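PDB 5Y8B: periplasmic binding protein from Roseiflexus sp., which probably binds heme in the periplasm and delivers it to a membrane transporter for uptake. Local coordinates for residues Glu6-Leu11 against Pro64-Gly69; Ile68-Ala73 against Thr92-Ser97. One frame throughout, in Å; residues are numbered along the deposited sequence.

Contact 1: Glu6-Leu11 against Pro64-Gly69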
loop_
_atom_site.group_PDB
_atom_site.type_symbol
_atom_site.label_atom_id
_atom_site.label_comp_id
_atom_site.label_asym_id
_atom_site.label_seq_id
_atom_site.Cartn_x
_atom_site.Cartn_y
_atom_site.Cartn_z
ATOM N N GLU A 6 9.224 24.259 -11.638
ATOM C CA GLU A 6 8.331 23.117 -11.764
ATOM C C GLU A 6 7.732 22.877 -10.387
ATOM O O GLU A 6 8.445 22.836 -9.382
ATOM C CB GLU A 6 9.088 21.889 -12.286
ATOM C CG GLU A 6 8.329 21.063 -13.331
ATOM C CD GLU A 6 8.118 21.779 -14.667
ATOM O OE1 GLU A 6 6.995 21.691 -15.212
ATOM O OE2 GLU A 6 9.058 22.426 -15.192
ATOM N N ARG A 7 6.411 22.786 -10.334
ATOM C CA ARG A 7 5.705 22.640 -9.063
ATOM C C ARG A 7 4.741 21.467 -9.184
ATOM O O ARG A 7 3.671 21.581 -9.785
ATOM C CB ARG A 7 4.973 23.936 -8.673
ATOM C CG ARG A 7 5.855 25.177 -8.607
ATOM C CD ARG A 7 5.077 26.457 -8.304
ATOM N NE ARG A 7 4.326 26.384 -7.051
ATOM C CZ ARG A 7 4.846 26.472 -5.822
ATOM N NH1 ARG A 7 6.150 26.643 -5.630
ATOM N NH2 ARG A 7 4.044 26.384 -4.765
ATOM N N ILE A 8 5.148 20.333 -8.631
ATOM C CA ILE A 8 4.371 19.100 -8.700
ATOM C C ILE A 8 3.529 18.908 -7.442
ATOM O O ILE A 8 4.044 18.972 -6.315
ATOM C CB ILE A 8 5.279 17.857 -8.878
ATOM C CG1 ILE A 8 6.200 18.011 -10.095
ATOM C CG2 ILE A 8 4.448 16.574 -8.980
ATOM C CD1 ILE A 8 7.468 17.189 -10.003
ATOM N N VAL A 9 2.241 18.669 -7.656
ATOM C CA VAL A 9 1.386 18.122 -6.622
ATOM C C VAL A 9 1.143 16.638 -6.928
ATOM O O VAL A 9 0.665 16.285 -8.006
ATOM C CB VAL A 9 0.070 18.928 -6.428
ATOM C CG1 VAL A 9 -0.801 18.295 -5.343
ATOM C CG2 VAL A 9 0.370 20.378 -6.054
ATOM N N SER A 10 1.516 15.791 -5.970
ATOM C CA SER A 10 1.314 14.345 -6.029
ATOM C C SER A 10 0.158 13.921 -5.116
ATOM O O SER A 10 0.113 14.276 -3.945
ATOM C CB SER A 10 2.605 13.611 -5.645
ATOM O OG SER A 10 2.380 12.214 -5.502
ATOM N N LEU A 11 -0.759 13.137 -5.659
ATOM C CA LEU A 11 -2.023 12.825 -4.973
ATOM C C LEU A 11 -2.033 11.529 -4.165
ATOM O O LEU A 11 -2.981 11.282 -3.414
ATOM C CB LEU A 11 -3.185 12.806 -5.980
ATOM C CG LEU A 11 -3.367 13.997 -6.916
ATOM C CD1 LEU A 11 -4.468 13.687 -7.928
ATOM C CD2 LEU A 11 -3.696 15.275 -6.159
ATOM N N PRO A 64 0.132 24.401 -8.839
ATOM C CA PRO A 64 0.944 23.375 -9.514
ATOM C C PRO A 64 1.188 23.646 -11.004
ATOM O O PRO A 64 0.326 24.217 -11.686
ATOM C CB PRO A 64 0.095 22.110 -9.359
ATOM C CG PRO A 64 -1.315 22.610 -9.311
ATOM C CD PRO A 64 -1.280 23.977 -8.688
ATOM N N THR A 65 2.357 23.244 -11.498
ATOM C CA THR A 65 2.577 23.145 -12.942
ATOM C C THR A 65 2.093 21.791 -13.431
ATOM O O THR A 65 1.775 21.639 -14.615
ATOM C CB THR A 65 4.051 23.307 -13.341
ATOM O OG1 THR A 65 4.843 22.323 -12.655
ATOM C CG2 THR A 65 4.553 24.714 -13.016
ATOM N N LEU A 66 2.069 20.818 -12.515
ATOM C CA LEU A 66 1.663 19.435 -12.793
ATOM C C LEU A 66 0.994 18.765 -11.568
ATOM O O LEU A 66 1.445 18.924 -10.422
ATOM C CB LEU A 66 2.863 18.601 -13.294
ATOM C CG LEU A 66 2.688 17.083 -13.508
ATOM C CD1 LEU A 66 1.797 16.767 -14.714
ATOM C CD2 LEU A 66 4.033 16.381 -13.625
ATOM N N VAL A 67 -0.095 18.048 -11.827
ATOM C CA VAL A 67 -0.789 17.256 -10.802
ATOM C C VAL A 67 -0.756 15.807 -11.259
ATOM O O VAL A 67 -1.137 15.489 -12.379
ATOM C CB VAL A 67 -2.247 17.720 -10.552
ATOM C CG1 VAL A 67 -2.902 16.894 -9.450
ATOM C CG2 VAL A 67 -2.297 19.192 -10.173
ATOM N N ILE A 68 -0.275 14.935 -10.386
ATOM C CA ILE A 68 -0.011 13.557 -10.765
ATOM C C ILE A 68 -0.494 12.615 -9.662
ATOM O O ILE A 68 -0.333 12.913 -8.462
ATOM C CB ILE A 68 1.482 13.371 -11.172
ATOM C CG1 ILE A 68 1.726 11.989 -11.784
ATOM C CG2 ILE A 68 2.443 13.711 -10.024
ATOM C CD1 ILE A 68 3.013 11.867 -12.579
ATOM N N GLY A 69 -1.133 11.515 -10.076
ATOM C CA GLY A 69 -1.622 10.492 -9.146
ATOM C C GLY A 69 -1.959 9.160 -9.800
ATOM O O GLY A 69 -1.643 8.928 -10.963
#

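Contact 2: Ile68-Ala73 against Thr92-Ser97. With MG (magnesium ion), chain B.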
loop_
_atom_site.group_PDB
_atom_site.type_symbol
_atom_site.label_atom_id
_atom_site.label_comp_id
_atom_site.label_asym_id
_atom_site.label_seq_id
_atom_site.Cartn_x
_atom_site.Cartn_y
_atom_site.Cartn_z
ATOM N N ILE A 68 -0.275 14.935 -10.386
ATOM C CA ILE A 68 -0.011 13.557 -10.765
ATOM C C ILE A 68 -0.494 12.615 -9.662
ATOM O O ILE A 68 -0.333 12.913 -8.462
ATOM C CB ILE A 68 1.482 13.371 -11.172
ATOM C CG1 ILE A 68 1.726 11.989 -11.784
ATOM C CG2 ILE A 68 2.443 13.711 -10.024
ATOM C CD1 ILE A 68 3.013 11.867 -12.579
ATOM N N GLY A 69 -1.133 11.515 -10.076
ATOM C CA GLY A 69 -1.622 10.492 -9.146
ATOM C C GLY A 69 -1.959 9.160 -9.800
ATOM O O GLY A 69 -1.643 8.928 -10.963
ATOM N N ASP A 70 -2.585 8.273 -9.042
ATOM C CA ASP A 70 -3.121 7.038 -9.606
ATOM C C ASP A 70 -4.645 6.920 -9.407
ATOM O O ASP A 70 -5.265 7.806 -8.817
ATOM C CB ASP A 70 -2.353 5.794 -9.088
ATOM C CG ASP A 70 -2.471 5.594 -7.585
ATOM O OD1 ASP A 70 -3.484 5.995 -6.972
ATOM O OD2 ASP A 70 -1.536 5.002 -6.989
ATOM N N GLU A 71 -5.225 5.819 -9.876
ATOM C CA GLU A 71 -6.672 5.573 -9.772
ATOM C C GLU A 71 -7.284 5.620 -8.347
ATOM O O GLU A 71 -8.497 5.746 -8.220
ATOM C CB GLU A 71 -7.076 4.291 -10.531
ATOM C CG GLU A 71 -6.511 2.983 -9.988
ATOM C CD GLU A 71 -6.883 1.789 -10.853
ATOM O OE1 GLU A 71 -5.982 1.257 -11.534
ATOM O OE2 GLU A 71 -8.068 1.381 -10.870
ATOM N N ALA A 72 -6.463 5.556 -7.294
ATOM C CA ALA A 72 -6.990 5.692 -5.924
ATOM C C ALA A 72 -7.382 7.130 -5.554
ATOM O O ALA A 72 -8.207 7.327 -4.666
ATOM C CB ALA A 72 -6.044 5.102 -4.891
ATOM N N ALA A 73 -6.798 8.116 -6.237
ATOM C CA ALA A 73 -7.095 9.531 -6.024
ATOM C C ALA A 73 -8.519 9.891 -6.456
ATOM O O ALA A 73 -8.967 9.495 -7.530
ATOM C CB ALA A 73 -6.100 10.385 -6.781
ATOM N N THR A 92 -2.472 7.593 -13.388
ATOM C CA THR A 92 -2.127 6.222 -13.818
ATOM C C THR A 92 -3.012 5.155 -13.185
ATOM O O THR A 92 -3.597 5.374 -12.118
ATOM C CB THR A 92 -0.632 5.868 -13.572
ATOM O OG1 THR A 92 -0.389 4.525 -13.987
ATOM C CG2 THR A 92 -0.213 6.019 -12.103
ATOM N N ALA A 93 -3.101 4.005 -13.851
ATOM C CA ALA A 93 -3.733 2.833 -13.263
ATOM C C ALA A 93 -2.828 2.264 -12.168
ATOM O O ALA A 93 -1.608 2.400 -12.222
ATOM C CB ALA A 93 -4.033 1.775 -14.315
ATOM N N ASP A 94 -3.449 1.662 -11.163
ATOM C CA ASP A 94 -2.720 0.989 -10.097
ATOM C C ASP A 94 -3.394 -0.363 -9.830
ATOM O O ASP A 94 -4.155 -0.504 -8.874
ATOM C CB ASP A 94 -2.652 1.875 -8.845
ATOM C CG ASP A 94 -1.579 1.432 -7.864
ATOM O OD1 ASP A 94 -0.853 0.440 -8.129
ATOM O OD2 ASP A 94 -1.448 2.093 -6.807
ATOM N N PRO A 95 -3.138 -1.357 -10.702
ATOM C CA PRO A 95 -3.812 -2.647 -10.545
ATOM C C PRO A 95 -3.253 -3.466 -9.371
ATOM O O PRO A 95 -2.081 -3.305 -9.021
ATOM C CB PRO A 95 -3.523 -3.357 -11.870
ATOM C CG PRO A 95 -2.247 -2.755 -12.359
ATOM C CD PRO A 95 -2.242 -1.334 -11.882
ATOM N N PRO A 96 -4.083 -4.344 -8.773
ATOM C CA PRO A 96 -3.588 -5.259 -7.740
ATOM C C PRO A 96 -2.756 -6.386 -8.380
ATOM O O PRO A 96 -3.271 -7.478 -8.653
ATOM C CB PRO A 96 -4.878 -5.791 -7.109
ATOM C CG PRO A 96 -5.889 -5.734 -8.208
ATOM C CD PRO A 96 -5.526 -4.532 -9.033
ATOM N N SER A 97 -1.492 -6.087 -8.675
ATOM C CA SER A 97 -0.564 -7.065 -9.217
ATOM C C SER A 97 0.867 -6.618 -8.970
ATOM O O SER A 97 1.123 -5.430 -8.794
ATOM C CB SER A 97 -0.818 -7.316 -10.715
ATOM O OG SER A 97 -0.423 -6.221 -11.517
HETATM MG MG MG B . -1.454 3.586 -5.413
HETATM O O HOH W 1 -2.741 5.083 -4.338
HETATM O O HOH W 2 -7.472 -0.896 -9.090
HETATM O O HOH W 3 -1.014 2.288 -3.839
#

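Contact 1: Glu6-Leu11 against Pro64-Gly69
Ile8 and Ile68 lie side by side and point the same way, their CG2 methyls meeting at 3.6 Å. They share one face of the sheet with Leu66 and Ser10, and Ile19 of helix 13-21 packs on both isoleucines. On the other face Val9 leans on Pro64, Val9 CG2 3.7 Å from Pro64 CB, with Val67 a looser neighbour. The branched end of Leu11 straddles one methyl, Leu11 CD2 3.8 Å and Leu11 CD1 3.9 Å from Val67 CG1. Beneath these bumps the backbones run parallel, strand axes 4.8 Å apart and 22° from alignment. Val9 is gripped through both N and O, which turn to the same neighbouring strand: Val9 N gives to Leu66 O and Val9 O accepts from Ile68 N, each at 2.9 Å. At the start of the pairing Thr65 OG1 sits between its backbone N and carbonyl carbon (chi1 57°) and takes the N-H of Arg7, Arg7 N to Thr65 OG1 being 2.8 Å at 162°. Arg7 O accepts from Thr65 N and Leu66 N, while Arg7 NH2 bonds to Leu62 O. The four parallel strands, ordered 28-30, 8-10, 66-70, 89-92, carry helix 13-21 on the Ile8 face, as in Rossmann-like lobes of periplasmic binding proteins.

Contact 2: Ile68-Ala73 against Thr92-Ser97
Two carboxylate oxygens, Asp70 OD2 and Asp94 OD2, stand only 2.9 Å apart without a hydrogen bond, because both bind one magnesium ion. The metal lies 2.1 Å from Asp70 OD2 and 2.0 Å from Asp94 OD2, with the carboxylate planes turned 41° from each other; two waters and Asp14 complete the five ligands. Each acid is held by its second oxygen. Asp70 OD1 accepts from Ala72 N in an Asx turn, met from above the carboxylate plane, and probably from one of the metal-bound waters, whereas Asp94 OD1 forms a salt bridge with Lys104.

The backbone brings the acids together: Thr92 N donates to Gly69 O at 2.9 Å and 166°, continuing the parallel pairing to the strand end. Thr92 OG1, anti to the backbone N (chi1 179°), donates to Ala93 O, and CG2 of Thr92 lies beside the Asp70 side chain, 3.7 Å from Asp70 CB. A glycine at Thr92 would probably leave Ala93 O without this hydroxyl donor and open a gap beside Asp70 CB. Beyond the strand, Glu71 reaches across with an extended chain; Glu71 OE1 takes the N-H of Asp94 on its anti lone pair, Asp94 N to Glu71 OE1 being 2.6 Å, fixing the backbone of that metal ligand.

Three clustered carboxylates would repel one another on their own, so the cation probably offsets their charge and ties the end of strand 66-70 and the loop after strand 89-92 to Asp14.

In the fold
From the N terminus, strand 8-10 comes first, and contact 1 closes the loop that leads through helix 13-21, strand 28-30 and helices 39-42 and 56-60 back to its neighbour, strand 66-70. Contact 2 starts at the end of that same strand, sharing Ile68 and Gly69, and closes a shorter loop through helix 76-84 and strand 89-92. The two loops therefore follow one another along the chain, neither enclosing the other. Strand 66-70 is central to both, between 8-10 and 89-92. The contact centres are 15 Å apart, and Leu11 CD1 meets Ala73 CB at 3.9 Å, packing the end of contact 1 against the turn that follows strand 66-70, at the strands' C-terminal ends.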